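Local coordinates for peptide ABC transporter permease (Staphylococcus hominis, PDB 6EXS), which probably carries peptides across the membrane as a POT-family member of the major facilitator superfamily and binds a thioalcohol-conjugated peptide, a malodour precursor, at residues K217-K220 and R221-G224; D279-R282 and S283-K286; T327-F330 and G331-L334; S443-A446 and I447-T450. All blocks are in the same frame, centred on the assembly; numbering follows the deposited sequence.

Interaction 1 of 4, residues K217-K220 and R221-G224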
loop_
_atom_site.group_PDB
_atom_site.type_symbol
_atom_site.label_atom_id
_atom_site.label_comp_id
_atom_site.label_asym_id
_atom_site.label_seq_id
_atom_site.Cartn_x
_atom_site.Cartn_y
_atom_site.Cartn_z
ATOM N N LYS A 217 -24.707 -0.008 -24.828
ATOM C CA LYS A 217 -25.217 -1.376 -24.954
ATOM C C LYS A 217 -24.172 -2.291 -25.593
ATOM O O LYS A 217 -23.947 -3.396 -25.096
ATOM C CB LYS A 217 -26.542 -1.409 -25.732
ATOM C CG LYS A 217 -27.711 -0.749 -24.994
ATOM C CD LYS A 217 -28.492 -1.737 -24.127
ATOM C CE LYS A 217 -29.277 -1.053 -23.031
ATOM N NZ LYS A 217 -28.422 -0.707 -21.862
ATOM N N GLU A 218 -23.485 -1.795 -26.645
ATOM C CA GLU A 218 -22.428 -2.526 -27.352
ATOM C C GLU A 218 -21.119 -2.583 -26.552
ATOM O O GLU A 218 -20.369 -3.546 -26.721
ATOM C CB GLU A 218 -22.211 -2.014 -28.793
ATOM C CG GLU A 218 -21.820 -0.547 -28.920
ATOM C CD GLU A 218 -21.355 -0.084 -30.290
ATOM O OE1 GLU A 218 -20.936 1.092 -30.396
ATOM O OE2 GLU A 218 -21.395 -0.884 -31.253
ATOM N N GLU A 219 -20.852 -1.577 -25.675
ATOM C CA GLU A 219 -19.669 -1.569 -24.798
ATOM C C GLU A 219 -19.805 -2.620 -23.695
ATOM O O GLU A 219 -18.816 -3.265 -23.358
ATOM C CB GLU A 219 -19.395 -0.186 -24.198
ATOM C CG GLU A 219 -18.500 0.674 -25.076
ATOM C CD GLU A 219 -17.974 1.946 -24.436
ATOM O OE1 GLU A 219 -18.777 2.696 -23.836
ATOM O OE2 GLU A 219 -16.756 2.208 -24.566
ATOM N N LYS A 220 -21.038 -2.822 -23.169
ATOM C CA LYS A 220 -21.356 -3.837 -22.155
ATOM C C LYS A 220 -21.082 -5.242 -22.718
ATOM O O LYS A 220 -20.544 -6.099 -22.012
ATOM C CB LYS A 220 -22.821 -3.725 -21.695
ATOM C CG LYS A 220 -23.090 -2.561 -20.748
ATOM C CD LYS A 220 -24.518 -2.577 -20.223
ATOM C CE LYS A 220 -24.977 -1.224 -19.732
ATOM N NZ LYS A 220 -25.450 -0.354 -20.846
ATOM N N ARG A 221 -21.423 -5.452 -24.005
ATOM C CA ARG A 221 -21.214 -6.707 -24.728
ATOM C C ARG A 221 -19.717 -6.910 -25.044
ATOM O O ARG A 221 -19.214 -8.027 -24.903
ATOM C CB ARG A 221 -22.064 -6.749 -26.017
ATOM C CG ARG A 221 -23.570 -6.602 -25.792
ATOM C CD ARG A 221 -24.352 -7.839 -26.191
ATOM N NE ARG A 221 -24.512 -8.773 -25.074
ATOM C CZ ARG A 221 -25.131 -9.949 -25.153
ATOM N NH1 ARG A 221 -25.656 -10.355 -26.303
ATOM N NH2 ARG A 221 -25.227 -10.728 -24.084
ATOM N N LYS A 222 -19.009 -5.822 -25.443
ATOM C CA LYS A 222 -17.582 -5.824 -25.789
ATOM C C LYS A 222 -16.702 -6.166 -24.586
ATOM O O LYS A 222 -15.985 -7.168 -24.632
ATOM C CB LYS A 222 -17.165 -4.479 -26.427
ATOM C CG LYS A 222 -15.683 -4.378 -26.820
ATOM C CD LYS A 222 -15.296 -2.967 -27.269
ATOM C CE LYS A 222 -14.923 -2.063 -26.117
ATOM N NZ LYS A 222 -14.935 -0.630 -26.512
ATOM N N TYR A 223 -16.756 -5.337 -23.523
ATOM C CA TYR A 223 -15.967 -5.528 -22.303
ATOM C C TYR A 223 -16.285 -6.841 -21.595
ATOM O O TYR A 223 -15.370 -7.482 -21.083
ATOM C CB TYR A 223 -16.108 -4.337 -21.337
ATOM C CG TYR A 223 -15.375 -3.095 -21.787
ATOM C CD1 TYR A 223 -13.991 -3.001 -21.679
ATOM C CD2 TYR A 223 -16.067 -1.995 -22.281
ATOM C CE1 TYR A 223 -13.311 -1.852 -22.078
ATOM C CE2 TYR A 223 -15.400 -0.841 -22.685
ATOM C CZ TYR A 223 -14.021 -0.773 -22.581
ATOM O OH TYR A 223 -13.366 0.367 -22.974
ATOM N N GLY A 224 -17.561 -7.229 -21.604
ATOM C CA GLY A 224 -18.039 -8.468 -21.005
ATOM C C GLY A 224 -17.339 -9.688 -21.568
ATOM O O GLY A 224 -16.892 -10.548 -20.807
#
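E219, K222 and Y223 form a small charged and aromatic cluster in the opening turns of helix 217-243, a compact example of side chains three and four residues apart sharing one helical face. The ionic part is loose. K222 sends its chain off anti to the backbone N and then turns at chi3 (86°), which swings NZ back to 3.9 Å from OE2 of E219, a long salt bridge; the two side chains run alongside each other. The firmer partner of E219 is R83, whose NH2 makes a salt bridge with OE1, so the carboxylate is shared between two cations. The aromatic part uses the same two side chains: K222 CE sits 3.7 Å above the plane of the Y223 ring, toward its rim, while OE2 of E219 lies in the ring plane at the edge, 3.8 Å from CE2 of Y223. Carboxylate and ring are turned 54° against each other. Backbone bonds hold the turn: Y223 N reaches E219 O at 2.9 Å in a nearly straight bond, and K222 N reaches E218 O at 2.9 Å. R221 N to K217 O is weak, at 3.4 Å; CG of R221 lies against the same oxygen. E219 N is bonded to S216 OG and K220 NZ to L215 O, which ties the preceding chain onto the first turn. Helix 217-243 belongs to the pair of extra helices inserted between the two six-helix bundles in bacterial POT transporters, and here it meets helix 74-106 through R83 and through W79, whose ring contacts that of Y223.

Interaction 2 of 4, residues D279-R282 and S283-K286. Unlike the reference sequence in segment 279-282: G280 (reference Val).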
loop_
_atom_site.group_PDB
_atom_site.type_symbol
_atom_site.label_atom_id
_atom_site.label_comp_id
_atom_site.label_asym_id
_atom_site.label_seq_id
_atom_site.Cartn_x
_atom_site.Cartn_y
_atom_site.Cartn_z
ATOM N N ASP A 279 3.487 18.238 -26.826
ATOM C CA ASP A 279 4.924 17.990 -26.628
ATOM C C ASP A 279 5.454 18.460 -25.264
ATOM O O ASP A 279 6.397 17.860 -24.742
ATOM C CB ASP A 279 5.758 18.565 -27.777
ATOM C CG ASP A 279 5.878 17.607 -28.947
ATOM O OD1 ASP A 279 6.528 16.548 -28.785
ATOM O OD2 ASP A 279 5.317 17.912 -30.022
ATOM N N GLY A 280 4.827 19.497 -24.701
ATOM C CA GLY A 280 5.149 20.029 -23.382
ATOM C C GLY A 280 4.652 19.100 -22.292
ATOM O O GLY A 280 5.316 18.937 -21.262
ATOM N N GLU A 281 3.467 18.478 -22.526
ATOM C CA GLU A 281 2.831 17.499 -21.636
ATOM C C GLU A 281 3.594 16.169 -21.720
ATOM O O GLU A 281 3.674 15.442 -20.731
ATOM C CB GLU A 281 1.355 17.286 -22.017
ATOM C CG GLU A 281 0.413 18.381 -21.536
ATOM C CD GLU A 281 -1.075 18.080 -21.627
ATOM O OE1 GLU A 281 -1.504 17.429 -22.609
ATOM O OE2 GLU A 281 -1.821 18.527 -20.726
ATOM N N ARG A 282 4.150 15.865 -22.914
ATOM C CA ARG A 282 4.948 14.680 -23.222
ATOM C C ARG A 282 6.299 14.780 -22.513
ATOM O O ARG A 282 6.809 13.765 -22.032
ATOM C CB ARG A 282 5.131 14.551 -24.743
ATOM C CG ARG A 282 5.833 13.279 -25.198
ATOM C CD ARG A 282 5.825 13.118 -26.704
ATOM N NE ARG A 282 4.563 12.548 -27.180
ATOM C CZ ARG A 282 3.583 13.247 -27.743
ATOM N NH1 ARG A 282 3.711 14.556 -27.926
ATOM N NH2 ARG A 282 2.474 12.643 -28.142
ATOM N N SER A 283 6.864 16.003 -22.435
ATOM C CA SER A 283 8.135 16.275 -21.765
ATOM C C SER A 283 8.075 16.049 -20.247
ATOM O O SER A 283 9.069 15.622 -19.664
ATOM C CB SER A 283 8.640 17.675 -22.092
ATOM O OG SER A 283 9.465 17.631 -23.244
ATOM N N ARG A 284 6.910 16.309 -19.622
ATOM C CA ARG A 284 6.687 16.092 -18.193
ATOM C C ARG A 284 6.520 14.595 -17.886
ATOM O O ARG A 284 6.858 14.163 -16.778
ATOM C CB ARG A 284 5.471 16.881 -17.698
ATOM C CG ARG A 284 5.667 18.395 -17.672
ATOM C CD ARG A 284 4.459 19.119 -17.096
ATOM N NE ARG A 284 3.222 18.814 -17.823
ATOM C CZ ARG A 284 2.020 19.280 -17.497
ATOM N NH1 ARG A 284 1.875 20.093 -16.458
ATOM N NH2 ARG A 284 0.956 18.942 -18.211
ATOM N N VAL A 285 6.004 13.807 -18.864
ATOM C CA VAL A 285 5.815 12.348 -18.769
ATOM C C VAL A 285 7.193 11.666 -18.708
ATOM O O VAL A 285 7.423 10.857 -17.809
ATOM C CB VAL A 285 4.920 11.782 -19.913
ATOM C CG1 VAL A 285 4.888 10.252 -19.904
ATOM C CG2 VAL A 285 3.505 12.348 -19.833
ATOM N N LYS A 286 8.113 12.017 -19.639
ATOM C CA LYS A 286 9.471 11.462 -19.644
ATOM C C LYS A 286 10.266 11.918 -18.409
ATOM O O LYS A 286 11.123 11.174 -17.926
ATOM C CB LYS A 286 10.221 11.716 -20.970
ATOM C CG LYS A 286 10.344 13.170 -21.400
ATOM C CD LYS A 286 11.270 13.307 -22.597
ATOM C CE LYS A 286 11.425 14.735 -23.062
ATOM N NZ LYS A 286 10.395 15.103 -24.066
#
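S283 OG reaches back one turn to the carbonyl of D279, a weak bond of 3.4 Å, while receiving a much shorter one of 2.8 Å from K286 NZ. The S283 backbone N also bonds to D279 O, at 3.0 Å, so this one carbonyl takes two donors from the same residue. K286 reaches the serine because CG lies between the backbone N and the carbonyl carbon (chi1 56°) and the chain stays extended until it bends at chi4. R282 NH1 lies 3.6 Å from D279 OD1 in a salt bridge. On another face, R284 NH2 packs 3.4 Å from E281 CG and forms a long salt bridge, 3.8 Å, to E281 OE2; the carboxylate and guanidinium planes are nearly parallel, 17° apart, but offset. These residues make up the opening turns of helix 279-302, the first helix of the C-terminal bundle in the major facilitator fold. V285 N is held by two weak bonds, to E281 O and R282 O, and V285 CG2 touches E281 O at 3.2 Å. Further out, E281 OE2 accepts the backbone N of K427, and R282 NE reaches L272 O. V285 packs on F268, M271 and L272 of helix 249-273.

Interaction 3 of 4, residues T327-F330 and G331-L334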
loop_
_atom_site.group_PDB
_atom_site.type_symbol
_atom_site.label_atom_id
_atom_site.label_comp_id
_atom_site.label_asym_id
_atom_site.label_seq_id
_atom_site.Cartn_x
_atom_site.Cartn_y
_atom_site.Cartn_z
ATOM N N THR A 327 13.707 -0.479 29.924
ATOM C CA THR A 327 13.864 -1.742 29.207
ATOM C C THR A 327 12.536 -2.523 29.220
ATOM O O THR A 327 11.902 -2.659 30.268
ATOM C CB THR A 327 15.107 -2.521 29.707
ATOM O OG1 THR A 327 15.393 -3.614 28.835
ATOM C CG2 THR A 327 14.996 -2.996 31.155
ATOM N N THR A 328 12.095 -2.982 28.040
ATOM C CA THR A 328 10.843 -3.726 27.879
ATOM C C THR A 328 10.898 -4.676 26.686
ATOM O O THR A 328 11.589 -4.381 25.715
ATOM C CB THR A 328 9.628 -2.754 27.832
ATOM O OG1 THR A 328 8.425 -3.488 28.051
ATOM C CG2 THR A 328 9.534 -1.947 26.526
ATOM N N ARG A 329 10.155 -5.802 26.756
ATOM C CA ARG A 329 10.031 -6.782 25.670
ATOM C C ARG A 329 9.253 -6.123 24.524
ATOM O O ARG A 329 8.223 -5.492 24.763
ATOM C CB ARG A 329 9.277 -8.024 26.156
ATOM C CG ARG A 329 9.240 -9.161 25.148
ATOM C CD ARG A 329 7.853 -9.762 25.036
ATOM N NE ARG A 329 7.639 -10.362 23.719
ATOM C CZ ARG A 329 6.457 -10.478 23.121
ATOM N NH1 ARG A 329 5.354 -10.035 23.717
ATOM N NH2 ARG A 329 6.367 -11.034 21.919
ATOM N N PHE A 330 9.771 -6.237 23.297
ATOM C CA PHE A 330 9.153 -5.682 22.101
ATOM C C PHE A 330 8.465 -6.810 21.317
ATOM O O PHE A 330 9.125 -7.754 20.885
ATOM C CB PHE A 330 10.214 -4.972 21.235
ATOM C CG PHE A 330 9.658 -4.076 20.149
ATOM C CD1 PHE A 330 9.333 -2.751 20.418
ATOM C CD2 PHE A 330 9.489 -4.549 18.854
ATOM C CE1 PHE A 330 8.820 -1.923 19.414
ATOM C CE2 PHE A 330 8.983 -3.722 17.851
ATOM C CZ PHE A 330 8.656 -2.412 18.136
ATOM N N GLY A 331 7.145 -6.729 21.200
ATOM C CA GLY A 331 6.357 -7.702 20.457
ATOM C C GLY A 331 6.575 -7.542 18.966
ATOM O O GLY A 331 6.537 -6.417 18.454
ATOM N N GLU A 332 6.827 -8.668 18.262
ATOM C CA GLU A 332 7.144 -8.728 16.823
ATOM C C GLU A 332 6.162 -7.973 15.936
ATOM O O GLU A 332 6.614 -7.386 14.957
ATOM C CB GLU A 332 7.351 -10.169 16.318
ATOM C CG GLU A 332 6.175 -11.112 16.518
ATOM C CD GLU A 332 6.176 -11.917 17.801
ATOM O OE1 GLU A 332 6.201 -11.307 18.893
ATOM O OE2 GLU A 332 6.097 -13.164 17.715
ATOM N N ALA A 333 4.850 -7.934 16.286
ATOM C CA ALA A 333 3.849 -7.200 15.489
ATOM C C ALA A 333 3.941 -5.677 15.632
ATOM O O ALA A 333 3.480 -4.962 14.740
ATOM C CB ALA A 333 2.441 -7.680 15.801
ATOM N N LEU A 334 4.583 -5.183 16.715
ATOM C CA LEU A 334 4.779 -3.749 16.974
ATOM C C LEU A 334 5.777 -3.084 16.021
ATOM O O LEU A 334 5.775 -1.861 15.913
ATOM C CB LEU A 334 5.142 -3.479 18.438
ATOM C CG LEU A 334 3.955 -3.179 19.340
ATOM C CD1 LEU A 334 3.368 -4.436 19.909
ATOM C CD2 LEU A 334 4.361 -2.265 20.461
#
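F330 presents one face of its ring to L334, whose CB stands 4.1 Å from the ring centroid and 27° off the ring normal, a CH-pi contact that comes closest at F330 CZ. The pair lies where the second strand of a beta hairpin, 320-323 with 326-329, runs out into the turn before helix 338-357. As a worked example of how a chain leaves a strand, the exit divides its work: an aromatic contact on one side, an ionic one on the other. The ionic side is R329 with E332. The R329 chain leaves opposite its main-chain nitrogen (chi1 -173°) and bends at chi2, which lays the guanidinium over G331, CA of G331 lying 3.6 Å above its plane. Its NH2 then meets E332 OE1 at 3.0 Å near the guanidinium plane, though the carboxylate stands nearly perpendicular, at 85°. Each group has a second partner: R329 NH1 pairs with D174, and E332 OE1 also accepts NE2 of Q170, whose OE1 in turn takes A333 N. The hairpin exit is thereby fastened to helix 147-174 of the other bundle. F330 also touches a bound monoolein lipid and the ring of F335, a residue of the peptide pocket. Within the turn itself, L334 N donates to G331 O at 2.9 Å.

Interaction 4 of 4, residues S443-A446 and I447-T450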
loop_
_atom_site.group_PDB
_atom_site.type_symbol
_atom_site.label_atom_id
_atom_site.label_comp_id
_atom_site.label_asym_id
_atom_site.label_seq_id
_atom_site.Cartn_x
_atom_site.Cartn_y
_atom_site.Cartn_z
ATOM N N SER A 443 4.414 -2.158 -8.387
ATOM C CA SER A 443 5.577 -2.747 -9.056
ATOM C C SER A 443 6.681 -3.133 -8.069
ATOM O O SER A 443 7.250 -4.211 -8.223
ATOM C CB SER A 443 6.135 -1.806 -10.116
ATOM O OG SER A 443 5.151 -1.591 -11.105
ATOM N N ALA A 444 6.985 -2.265 -7.066
ATOM C CA ALA A 444 8.003 -2.554 -6.044
ATOM C C ALA A 444 7.650 -3.825 -5.268
ATOM O O ALA A 444 8.518 -4.665 -5.078
ATOM C CB ALA A 444 8.154 -1.384 -5.091
ATOM N N GLN A 445 6.369 -3.986 -4.878
ATOM C CA GLN A 445 5.848 -5.164 -4.184
ATOM C C GLN A 445 5.857 -6.418 -5.077
ATOM O O GLN A 445 6.067 -7.530 -4.569
ATOM C CB GLN A 445 4.443 -4.886 -3.618
ATOM C CG GLN A 445 4.430 -4.123 -2.288
ATOM C CD GLN A 445 4.743 -5.013 -1.100
ATOM O OE1 GLN A 445 5.850 -5.561 -0.964
ATOM N NE2 GLN A 445 3.796 -5.133 -0.180
ATOM N N ALA A 446 5.663 -6.226 -6.411
ATOM C CA ALA A 446 5.702 -7.283 -7.438
ATOM C C ALA A 446 7.119 -7.827 -7.595
ATOM O O ALA A 446 7.277 -9.038 -7.733
ATOM C CB ALA A 446 5.199 -6.756 -8.769
ATOM N N ILE A 447 8.148 -6.944 -7.568
ATOM C CA ILE A 447 9.564 -7.338 -7.633
ATOM C C ILE A 447 9.925 -8.048 -6.304
ATOM O O ILE A 447 10.579 -9.097 -6.324
ATOM C CB ILE A 447 10.516 -6.124 -7.931
ATOM C CG1 ILE A 447 10.078 -5.264 -9.165
ATOM C CG2 ILE A 447 11.970 -6.553 -8.059
ATOM C CD1 ILE A 447 9.785 -5.953 -10.496
ATOM N N ASN A 448 9.466 -7.484 -5.162
ATOM C CA ASN A 448 9.683 -8.030 -3.814
ATOM C C ASN A 448 9.298 -9.512 -3.654
ATOM O O ASN A 448 10.016 -10.239 -2.969
ATOM C CB ASN A 448 8.987 -7.181 -2.758
ATOM C CG ASN A 448 9.715 -5.917 -2.418
ATOM O OD1 ASN A 448 10.874 -5.729 -2.791
ATOM N ND2 ASN A 448 9.045 -5.009 -1.707
ATOM N N GLY A 449 8.199 -9.929 -4.311
ATOM C CA GLY A 449 7.671 -11.289 -4.304
ATOM C C GLY A 449 8.640 -12.335 -4.827
ATOM O O GLY A 449 8.562 -13.503 -4.430
ATOM N N THR A 450 9.561 -11.923 -5.726
ATOM C CA THR A 450 10.588 -12.777 -6.336
ATOM C C THR A 450 11.951 -12.495 -5.691
ATOM O O THR A 450 12.731 -13.426 -5.483
ATOM C CB THR A 450 10.578 -12.577 -7.854
ATOM O OG1 THR A 450 9.254 -12.823 -8.327
ATOM C CG2 THR A 450 11.555 -13.496 -8.589
HETATM O O HOH W 1 6.942 -11.695 -7.586
#
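Q445 and N448 meet because both side chains leave beside their own backbone N and Q445 then folds at chi2 (-79°), carrying its amide forward along the helix to N448. The chi1 of N448, -78°, turns its amide back over the previous turn, where CG comes within 3.2 Å of A444 O. ND2 of N448 thus faces OE1 of Q445 at 3.3 Å; the bond is weak in length yet almost straight, at 174°, and the two amide planes stand nearly at right angles. Neither amide depends on the other alone. N448 OD1 accepts from S300 OG and Q304 NE2, which fix which way round the amide sits, and Q445 OE1 has a weak bond from S64 OG.

Toward helix 249-273 the packing is mainly apolar: the I447 side chain packs on L257 and V261, its CG1 3.2 Å from S443 O. The exception is S443 OG, bonded to G260 O. Backbone bonds run regularly from I447 N to S443 O and from N448 N to A444 O, both 3.0 Å. The pattern changes at the end: T450 N turns to I447 O at 3.1 Å, and a water takes up A446 O instead, donating to it at 2.7 Å and accepting from T450 OG1 at 2.7 Å. The Q445 and N448 amides, with S64 and S300, form a polar seam between helices 430-451, 56-72 and 279-302, with the Q445 side chain about 7 Å from the bound peptide, near but not among the pocket residues, in keeping with the central binding site of the major facilitator fold.

Overall arrangement
Four local contacts illustrate how neighbouring side chains adapt to their surroundings. Interactions 1 and 2 are surface turns at the starts of two helices, with centres 33 Å apart, and rely on long or shared salt bridges between charges at or near the surface. Interactions 3 and 4 are buried, and key polar groups have more than one partner: an ion pair with a glutamine beside it in interaction 3, neutral amides in interaction 4. Interactions 2 and 4 both pack on helix 249-273, and helix 279-302 carries the one and packs against the other. Interaction 3, the one contact off a regular helix, lies across the chain's centre from interactions 1 and 2; interaction 4 sits about 12 Å from that centre.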